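PDB 2QGH: diaminopimelate decarboxylase from Helicobacter pylori, which catalyses the pyridoxal-phosphate-dependent decarboxylation of meso-diaminopimelate to L-lysine, the last step of lysine biosynthesis. Local coordinates for residues A[27-40]-A[387-399]. Sequence-based numbering, arbitrary orientation.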
ATOM      1  N   LEU A  27     -14.515  24.739  -7.726  1.00 35.77           N
ATOM      2  CA  LEU A  27     -13.722  23.733  -7.043  1.00 33.88           C
ATOM      3  C   LEU A  27     -12.251  23.768  -7.457  1.00 32.54           C
ATOM      4  O   LEU A  27     -11.366  23.933  -6.617  1.00 30.14           O
ATOM      5  CB  LEU A  27     -14.320  22.348  -7.314  1.00 32.94           C
ATOM      6  CG  LEU A  27     -13.928  21.214  -6.361  1.00 34.65           C
ATOM      7  CD1 LEU A  27     -14.172  21.638  -4.922  1.00 34.76           C
ATOM      8  CD2 LEU A  27     -14.741  19.971  -6.686  1.00 34.05           C
ATOM      9  N   PHE A  28     -11.997  23.626  -8.753  1.00 31.38           N
ATOM     10  CA  PHE A  28     -10.631  23.631  -9.266  1.00 30.88           C
ATOM     11  C   PHE A  28      -9.901  24.956  -9.051  1.00 30.94           C
ATOM     12  O   PHE A  28      -8.679  25.045  -9.218  1.00 30.46           O
ATOM     13  CB  PHE A  28     -10.649  23.274 -10.749  1.00 29.90           C
ATOM     14  CG  PHE A  28     -11.019  21.844 -11.017  1.00 31.50           C
ATOM     15  CD1 PHE A  28     -11.613  21.478 -12.217  1.00 31.38           C
ATOM     16  CD2 PHE A  28     -10.767  20.858 -10.066  1.00 30.84           C
ATOM     17  CE1 PHE A  28     -11.956  20.151 -12.469  1.00 31.03           C
ATOM     18  CE2 PHE A  28     -11.103  19.532 -10.306  1.00 30.89           C
ATOM     19  CZ  PHE A  28     -11.700  19.176 -11.512  1.00 31.80           C
ATOM     20  N   GLN A  29     -10.650  25.984  -8.671  1.00 29.12           N
ATOM     21  CA  GLN A  29     -10.054  27.287  -8.445  1.00 28.74           C
ATOM     22  C   GLN A  29      -9.482  27.406  -7.037  1.00 28.47           C
ATOM     23  O   GLN A  29      -8.474  28.083  -6.830  1.00 28.75           O
ATOM     24  CB  GLN A  29     -11.093  28.395  -8.674  1.00 28.89           C
ATOM     25  CG  GLN A  29     -10.535  29.805  -8.523  1.00 28.93           C
ATOM     26  CD  GLN A  29      -9.511  30.140  -9.589  1.00 28.85           C
ATOM     27  OE1 GLN A  29      -9.856  30.364 -10.747  1.00 29.25           O
ATOM     28  NE2 GLN A  29      -8.243  30.163  -9.203  1.00 32.72           N
ATOM     29  N   THR A  30     -10.126  26.748  -6.074  1.00 27.92           N
ATOM     30  CA  THR A  30      -9.686  26.812  -4.682  1.00 28.64           C
ATOM     31  C   THR A  30      -9.008  25.550  -4.163  1.00 28.30           C
ATOM     32  O   THR A  30      -8.559  25.522  -3.021  1.00 29.92           O
ATOM     33  CB  THR A  30     -10.867  27.172  -3.726  1.00 29.70           C
ATOM     34  OG1 THR A  30     -11.935  26.226  -3.884  1.00 29.84           O
ATOM     35  CG2 THR A  30     -11.392  28.571  -4.032  1.00 28.49           C
ATOM     36  N   HIS A  31      -8.928  24.513  -4.994  1.00 27.57           N
ATOM     37  CA  HIS A  31      -8.286  23.262  -4.593  1.00 26.47           C
ATOM     38  C   HIS A  31      -7.457  22.642  -5.714  1.00 26.50           C
ATOM     39  O   HIS A  31      -7.899  22.532  -6.856  1.00 26.79           O
ATOM     40  CB  HIS A  31      -9.334  22.262  -4.096  1.00 26.08           C
ATOM     41  CG  HIS A  31      -9.962  22.651  -2.791  1.00 25.28           C
ATOM     42  ND1 HIS A  31     -11.315  22.883  -2.653  1.00 26.64           N
ATOM     43  CD2 HIS A  31      -9.417  22.867  -1.570  1.00 24.85           C
ATOM     44  CE1 HIS A  31     -11.576  23.226  -1.404  1.00 25.02           C
ATOM     45  NE2 HIS A  31     -10.442  23.224  -0.727  1.00 25.49           N
ATOM     46  N   LYS A  32      -6.240  22.244  -5.371  1.00 26.53           N
ATOM     47  CA  LYS A  32      -5.318  21.645  -6.326  1.00 26.16           C
ATOM     48  C   LYS A  32      -5.459  20.130  -6.330  1.00 24.35           C
ATOM     49  O   LYS A  32      -5.782  19.541  -5.302  1.00 23.11           O
ATOM     50  CB  LYS A  32      -3.884  22.045  -5.951  1.00 29.54           C
ATOM     51  CG  LYS A  32      -2.783  21.094  -6.434  1.00 32.86           C
ATOM     52  CD  LYS A  32      -2.634  21.097  -7.946  1.00 35.25           C
ATOM     53  CE  LYS A  32      -1.475  20.216  -8.394  1.00 34.16           C
ATOM     54  NZ  LYS A  32      -0.187  20.669  -7.795  1.00 38.15           N
ATOM     55  N   THR A  33      -5.221  19.512  -7.486  1.00 22.63           N
ATOM     56  CA  THR A  33      -5.301  18.056  -7.626  1.00 22.11           C
ATOM     57  C   THR A  33      -3.993  17.381  -7.172  1.00 21.35           C
ATOM     58  O   THR A  33      -2.956  18.034  -7.061  1.00 22.26           O
ATOM     59  CB  THR A  33      -5.560  17.641  -9.099  1.00 21.81           C
ATOM     60  OG1 THR A  33      -4.522  18.165  -9.934  1.00 22.29           O
ATOM     61  CG2 THR A  33      -6.908  18.149  -9.577  1.00 22.66           C
ATOM     62  N   PRO A  34      -4.028  16.066  -6.893  1.00 20.26           N
ATOM     63  CA  PRO A  34      -5.210  15.200  -6.975  1.00 19.22           C
ATOM     64  C   PRO A  34      -5.885  15.151  -5.607  1.00 18.37           C
ATOM     65  O   PRO A  34      -5.256  15.423  -4.585  1.00 19.35           O
ATOM     66  CB  PRO A  34      -4.617  13.853  -7.366  1.00 17.74           C
ATOM     67  CG  PRO A  34      -3.329  13.837  -6.557  1.00 18.84           C
ATOM     68  CD  PRO A  34      -2.796  15.260  -6.736  1.00 19.43           C
ATOM     69  N   PHE A  35      -7.165  14.825  -5.579  1.00 17.77           N
ATOM     70  CA  PHE A  35      -7.847  14.735  -4.304  1.00 17.81           C
ATOM     71  C   PHE A  35      -9.036  13.804  -4.351  1.00 17.64           C
ATOM     72  O   PHE A  35      -9.490  13.409  -5.419  1.00 20.79           O
ATOM     73  CB  PHE A  35      -8.292  16.119  -3.822  1.00 19.04           C
ATOM     74  CG  PHE A  35      -9.144  16.882  -4.810  1.00 20.08           C
ATOM     75  CD1 PHE A  35      -8.575  17.833  -5.653  1.00 18.98           C
ATOM     76  CD2 PHE A  35     -10.522  16.687  -4.859  1.00 18.52           C
ATOM     77  CE1 PHE A  35      -9.366  18.584  -6.528  1.00 19.58           C
ATOM     78  CE2 PHE A  35     -11.321  17.434  -5.728  1.00 19.81           C
ATOM     79  CZ  PHE A  35     -10.742  18.385  -6.565  1.00 19.19           C
ATOM     80  N   TYR A  36      -9.513  13.421  -3.180  1.00 17.58           N
ATOM     81  CA  TYR A  36     -10.680  12.572  -3.096  1.00 18.35           C
ATOM     82  C   TYR A  36     -11.894  13.478  -2.883  1.00 19.04           C
ATOM     83  O   TYR A  36     -11.834  14.425  -2.099  1.00 20.37           O
ATOM     84  CB  TYR A  36     -10.535  11.599  -1.925  1.00 19.76           C
ATOM     85  CG  TYR A  36      -9.682  10.385  -2.232  1.00 20.05           C
ATOM     86  CD1 TYR A  36     -10.192   9.328  -2.979  1.00 20.08           C
ATOM     87  CD2 TYR A  36      -8.372  10.286  -1.762  1.00 20.63           C
ATOM     88  CE1 TYR A  36      -9.432   8.198  -3.251  1.00 19.73           C
ATOM     89  CE2 TYR A  36      -7.596   9.155  -2.031  1.00 21.11           C
ATOM     90  CZ  TYR A  36      -8.138   8.116  -2.772  1.00 19.98           C
ATOM     91  OH  TYR A  36      -7.402   6.983  -3.019  1.00 20.76           O
ATOM     92  N   LEU A  37     -12.980  13.198  -3.596  1.00 19.58           N
ATOM     93  CA  LEU A  37     -14.219  13.970  -3.463  1.00 21.06           C
ATOM     94  C   LEU A  37     -15.367  13.006  -3.160  1.00 21.94           C
ATOM     95  O   LEU A  37     -15.594  12.044  -3.906  1.00 22.14           O
ATOM     96  CB  LEU A  37     -14.522  14.739  -4.754  1.00 20.80           C
ATOM     97  CG  LEU A  37     -15.749  15.661  -4.749  1.00 19.58           C
ATOM     98  CD1 LEU A  37     -15.578  16.758  -3.710  1.00 19.57           C
ATOM     99  CD2 LEU A  37     -15.932  16.263  -6.137  1.00 18.12           C
ATOM    100  N   TYR A  38     -16.089  13.265  -2.072  1.00 23.39           N
ATOM    101  CA  TYR A  38     -17.193  12.398  -1.667  1.00 24.41           C
ATOM    102  C   TYR A  38     -18.570  13.044  -1.704  1.00 25.13           C
ATOM    103  O   TYR A  38     -18.784  14.099  -1.103  1.00 26.16           O
ATOM    104  CB  TYR A  38     -16.971  11.873  -0.245  1.00 23.40           C
ATOM    105  CG  TYR A  38     -15.684  11.109  -0.047  1.00 24.96           C
ATOM    106  CD1 TYR A  38     -14.483  11.773   0.209  1.00 23.31           C
ATOM    107  CD2 TYR A  38     -15.664   9.718  -0.140  1.00 22.87           C
ATOM    108  CE1 TYR A  38     -13.295  11.063   0.367  1.00 22.24           C
ATOM    109  CE2 TYR A  38     -14.489   9.007   0.009  1.00 22.67           C
ATOM    110  CZ  TYR A  38     -13.307   9.679   0.262  1.00 22.15           C
ATOM    111  OH  TYR A  38     -12.147   8.954   0.393  1.00 20.63           O
ATOM    112  N   ASP A  39     -19.500  12.400  -2.407  1.00 25.42           N
ATOM    113  CA  ASP A  39     -20.883  12.873  -2.473  1.00 24.79           C
ATOM    114  C   ASP A  39     -21.517  12.192  -1.267  1.00 22.97           C
ATOM    115  O   ASP A  39     -21.858  11.015  -1.324  1.00 21.97           O
ATOM    116  CB  ASP A  39     -21.580  12.383  -3.742  1.00 23.25           C
ATOM    117  CG  ASP A  39     -22.957  13.009  -3.926  1.00 26.36           C
ATOM    118  OD1 ASP A  39     -23.627  13.319  -2.913  1.00 25.55           O
ATOM    119  OD2 ASP A  39     -23.376  13.183  -5.088  1.00 27.44           O
ATOM    120  N   PHE A  40     -21.661  12.931  -0.177  1.00 23.32           N
ATOM    121  CA  PHE A  40     -22.207  12.371   1.043  1.00 22.62           C
ATOM    122  C   PHE A  40     -23.633  11.816   0.957  1.00 25.75           C
ATOM    123  O   PHE A  40     -23.967  10.857   1.666  1.00 25.02           O
ATOM    124  CB  PHE A  40     -22.074  13.404   2.167  1.00 21.65           C
ATOM    125  CG  PHE A  40     -20.778  13.291   2.950  1.00 21.57           C
ATOM    126  CD1 PHE A  40     -19.647  12.706   2.385  1.00 20.40           C
ATOM    127  CD2 PHE A  40     -20.683  13.793   4.247  1.00 22.90           C
ATOM    128  CE1 PHE A  40     -18.445  12.622   3.095  1.00 17.02           C
ATOM    129  CE2 PHE A  40     -19.479  13.714   4.965  1.00 19.42           C
ATOM    130  CZ  PHE A  40     -18.363  13.127   4.381  1.00 18.59           C
ATOM    131  N   ASN A 387       7.219   6.897  -2.594  1.00 12.72           N
ATOM    132  CA  ASN A 387       7.848   7.870  -3.491  1.00 12.74           C
ATOM    133  C   ASN A 387       7.819   9.233  -2.790  1.00 13.22           C
ATOM    134  O   ASN A 387       7.999  10.275  -3.420  1.00 14.30           O
ATOM    135  CB  ASN A 387       7.100   7.959  -4.837  1.00 13.00           C
ATOM    136  CG  ASN A 387       7.421   6.796  -5.786  1.00 17.98           C
ATOM    137  OD1 ASN A 387       7.767   5.682  -5.356  1.00 14.52           O
ATOM    138  ND2 ASN A 387       7.289   7.052  -7.091  1.00 14.63           N
ATOM    139  N   SER A 388       7.602   9.217  -1.478  1.00 12.91           N
ATOM    140  CA  SER A 388       7.529  10.455  -0.706  1.00 13.05           C
ATOM    141  C   SER A 388       6.494  11.413  -1.295  1.00 13.55           C
ATOM    142  O   SER A 388       6.813  12.546  -1.651  1.00 12.84           O
ATOM    143  CB  SER A 388       8.889  11.151  -0.658  1.00 12.94           C
ATOM    144  OG  SER A 388       9.773  10.482   0.213  1.00 12.98           O
ATOM    145  N   ARG A 389       5.257  10.934  -1.403  1.00 14.15           N
ATOM    146  CA  ARG A 389       4.144  11.724  -1.917  1.00 14.63           C
ATOM    147  C   ARG A 389       3.177  11.862  -0.738  1.00 14.87           C
ATOM    148  O   ARG A 389       2.697  10.870  -0.201  1.00 16.17           O
ATOM    149  CB  ARG A 389       3.460  11.003  -3.099  1.00 15.74           C
ATOM    150  CG  ARG A 389       4.368  10.737  -4.318  1.00 16.92           C
ATOM    151  CD  ARG A 389       3.656   9.989  -5.462  1.00 18.37           C
ATOM    152  NE  ARG A 389       2.811  10.875  -6.270  1.00 24.36           N
ATOM    153  CZ  ARG A 389       1.499  11.004  -6.122  1.00 23.01           C
ATOM    154  NH1 ARG A 389       0.870  10.300  -5.203  1.00 28.38           N
ATOM    155  NH2 ARG A 389       0.819  11.848  -6.876  1.00 22.04           N
ATOM    156  N   PRO A 390       2.885  13.099  -0.313  1.00 15.51           N
ATOM    157  CA  PRO A 390       1.969  13.292   0.820  1.00 14.83           C
ATOM    158  C   PRO A 390       0.550  12.762   0.557  1.00 15.09           C
ATOM    159  O   PRO A 390       0.088  12.746  -0.589  1.00 15.12           O
ATOM    160  CB  PRO A 390       1.987  14.810   1.019  1.00 15.83           C
ATOM    161  CG  PRO A 390       3.340  15.218   0.480  1.00 16.67           C
ATOM    162  CD  PRO A 390       3.439  14.384  -0.770  1.00 13.74           C
ATOM    163  N   LYS A 391      -0.132  12.326   1.614  1.00 14.67           N
ATOM    164  CA  LYS A 391      -1.499  11.831   1.481  1.00 16.65           C
ATOM    165  C   LYS A 391      -2.380  12.954   0.968  1.00 14.66           C
ATOM    166  O   LYS A 391      -2.228  14.099   1.367  1.00 15.48           O
ATOM    167  CB  LYS A 391      -2.038  11.335   2.822  1.00 18.01           C
ATOM    168  CG  LYS A 391      -1.345  10.084   3.313  1.00 25.80           C
ATOM    169  CD  LYS A 391      -2.228   9.269   4.237  1.00 26.96           C
ATOM    170  CE  LYS A 391      -1.687   7.858   4.357  1.00 30.58           C
ATOM    171  NZ  LYS A 391      -2.610   6.932   5.097  1.00 34.60           N
ATOM    172  N   LEU A 392      -3.314  12.613   0.095  1.00 14.10           N
ATOM    173  CA  LEU A 392      -4.204  13.588  -0.517  1.00 13.48           C
ATOM    174  C   LEU A 392      -5.226  14.316   0.366  1.00 14.24           C
ATOM    175  O   LEU A 392      -5.534  13.912   1.498  1.00 14.67           O
ATOM    176  CB  LEU A 392      -4.950  12.916  -1.672  1.00 11.70           C
ATOM    177  CG  LEU A 392      -4.075  12.100  -2.621  1.00 12.59           C
ATOM    178  CD1 LEU A 392      -4.934  11.476  -3.724  1.00 10.04           C
ATOM    179  CD2 LEU A 392      -2.996  13.003  -3.201  1.00 10.83           C
ATOM    180  N   LEU A 393      -5.742  15.399  -0.204  1.00 14.79           N
ATOM    181  CA  LEU A 393      -6.771  16.249   0.382  1.00 14.67           C
ATOM    182  C   LEU A 393      -8.093  15.522   0.126  1.00 16.60           C
ATOM    183  O   LEU A 393      -8.325  15.005  -0.966  1.00 17.08           O
ATOM    184  CB  LEU A 393      -6.786  17.598  -0.351  1.00 13.21           C
ATOM    185  CG  LEU A 393      -8.034  18.491  -0.298  1.00 12.59           C
ATOM    186  CD1 LEU A 393      -8.047  19.286   0.997  1.00 12.39           C
ATOM    187  CD2 LEU A 393      -8.040  19.448  -1.499  1.00 11.04           C
ATOM    188  N   GLU A 394      -8.957  15.474   1.126  1.00 16.61           N
ATOM    189  CA  GLU A 394     -10.236  14.815   0.951  1.00 18.72           C
ATOM    190  C   GLU A 394     -11.346  15.830   1.162  1.00 19.09           C
ATOM    191  O   GLU A 394     -11.404  16.484   2.197  1.00 16.80           O
ATOM    192  CB  GLU A 394     -10.374  13.636   1.926  1.00 18.81           C
ATOM    193  CG  GLU A 394      -9.605  12.398   1.486  1.00 22.04           C
ATOM    194  CD  GLU A 394      -9.892  11.173   2.349  1.00 24.59           C
ATOM    195  OE1 GLU A 394      -9.492  11.154   3.531  1.00 28.82           O
ATOM    196  OE2 GLU A 394     -10.523  10.225   1.843  1.00 23.49           O
ATOM    197  N   LEU A 395     -12.213  15.958   0.158  1.00 21.06           N
ATOM    198  CA  LEU A 395     -13.324  16.904   0.193  1.00 23.69           C
ATOM    199  C   LEU A 395     -14.677  16.211   0.197  1.00 24.44           C
ATOM    200  O   LEU A 395     -14.832  15.131  -0.370  1.00 23.41           O
ATOM    201  CB  LEU A 395     -13.253  17.832  -1.024  1.00 24.31           C
ATOM    202  CG  LEU A 395     -12.037  18.753  -1.103  1.00 24.42           C
ATOM    203  CD1 LEU A 395     -11.942  19.383  -2.488  1.00 25.25           C
ATOM    204  CD2 LEU A 395     -12.155  19.812  -0.020  1.00 25.39           C
ATOM    205  N   ALA A 396     -15.661  16.846   0.822  1.00 25.79           N
ATOM    206  CA  ALA A 396     -17.002  16.281   0.874  1.00 29.76           C
ATOM    207  C   ALA A 396     -18.028  17.267   0.340  1.00 31.84           C
ATOM    208  O   ALA A 396     -17.852  18.480   0.437  1.00 32.77           O
ATOM    209  CB  ALA A 396     -17.361  15.882   2.307  1.00 28.56           C
ATOM    210  N   LEU A 397     -19.097  16.733  -0.234  1.00 35.31           N
ATOM    211  CA  LEU A 397     -20.174  17.553  -0.770  1.00 38.60           C
ATOM    212  C   LEU A 397     -21.410  17.240   0.067  1.00 40.53           C
ATOM    213  O   LEU A 397     -21.789  16.074   0.193  1.00 40.81           O
ATOM    214  CB  LEU A 397     -20.433  17.180  -2.232  1.00 39.65           C
ATOM    215  CG  LEU A 397     -21.155  18.153  -3.174  1.00 39.56           C
ATOM    216  CD1 LEU A 397     -21.412  17.434  -4.489  1.00 39.33           C
ATOM    217  CD2 LEU A 397     -22.458  18.626  -2.580  1.00 39.77           C
ATOM    218  N   GLU A 398     -22.025  18.267   0.651  1.00 42.88           N
ATOM    219  CA  GLU A 398     -23.223  18.076   1.466  1.00 45.63           C
ATOM    220  C   GLU A 398     -24.399  18.950   1.012  1.00 47.41           C
ATOM    221  O   GLU A 398     -25.392  19.096   1.730  1.00 47.69           O
ATOM    222  CB  GLU A 398     -22.916  18.360   2.934  1.00 45.44           C
ATOM    223  CG  GLU A 398     -21.676  17.659   3.449  1.00 45.58           C
ATOM    224  CD  GLU A 398     -21.820  17.209   4.887  1.00 46.46           C
ATOM    225  OE1 GLU A 398     -20.782  16.982   5.549  1.00 46.83           O
ATOM    226  OE2 GLU A 398     -22.971  17.067   5.350  1.00 45.45           O
ATOM    227  N   ASP A 399     -24.278  19.522  -0.184  1.00 48.73           N
ATOM    228  CA  ASP A 399     -25.322  20.369  -0.751  1.00 49.87           C
ATOM    229  C   ASP A 399     -25.810  21.391   0.267  1.00 49.90           C
ATOM    230  O   ASP A 399     -26.304  22.454  -0.109  1.00 50.52           O
ATOM    231  CB  ASP A 399     -26.495  19.503  -1.240  1.00 50.70           C
ATOM    232  CG  ASP A 399     -27.690  20.331  -1.725  1.00 51.56           C
ATOM    233  OD1 ASP A 399     -28.362  20.966  -0.883  1.00 51.42           O
ATOM    234  OD2 ASP A 399     -27.963  20.343  -2.948  1.00 49.97           O
TER
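With CG swung beside the backbone N (chi1 -64°), Leu395 sends CD1 between two rings: it sits over one face of His31, 3.9 Å from the ring centroid, and over a face of Phe35, whose chi1 of 55° wedges CG between its own N and carbonyl carbon. Leu27 CD1 closes on the same methyl, bringing helix 24-30 into this cluster, and Leu393 CD2 meets His31 CD2 at 3.7 Å. Beneath the cluster, strands 35-39 and 393-397 run parallel, crossing at -19°, and exchange bonds in the usual parallel pattern: Tyr36 and Tyr38 each donate to one residue of the partner strand and accept from the next but one, the straightest being Leu395 N to Tyr36 O at 2.8 Å. This pairing joins the chain's start to its C-terminal part within the mixed sheet beside the PLP-binding barrel, as in fold-type III decarboxylases; strand 289-299 flanks 35-39 across its other edge. On the opposite face Tyr38 OH gives a short bond (2.5 Å) to Glu394 OE2, which Ser380 OG also bonds, while Arg406 pairs with OE1 of the same carboxylate. Farther along, Ala396 CB rests 3.7 Å from the centroid of Phe40, over its face, while Phe40 N bonds Leu397 O at 3.2 Å.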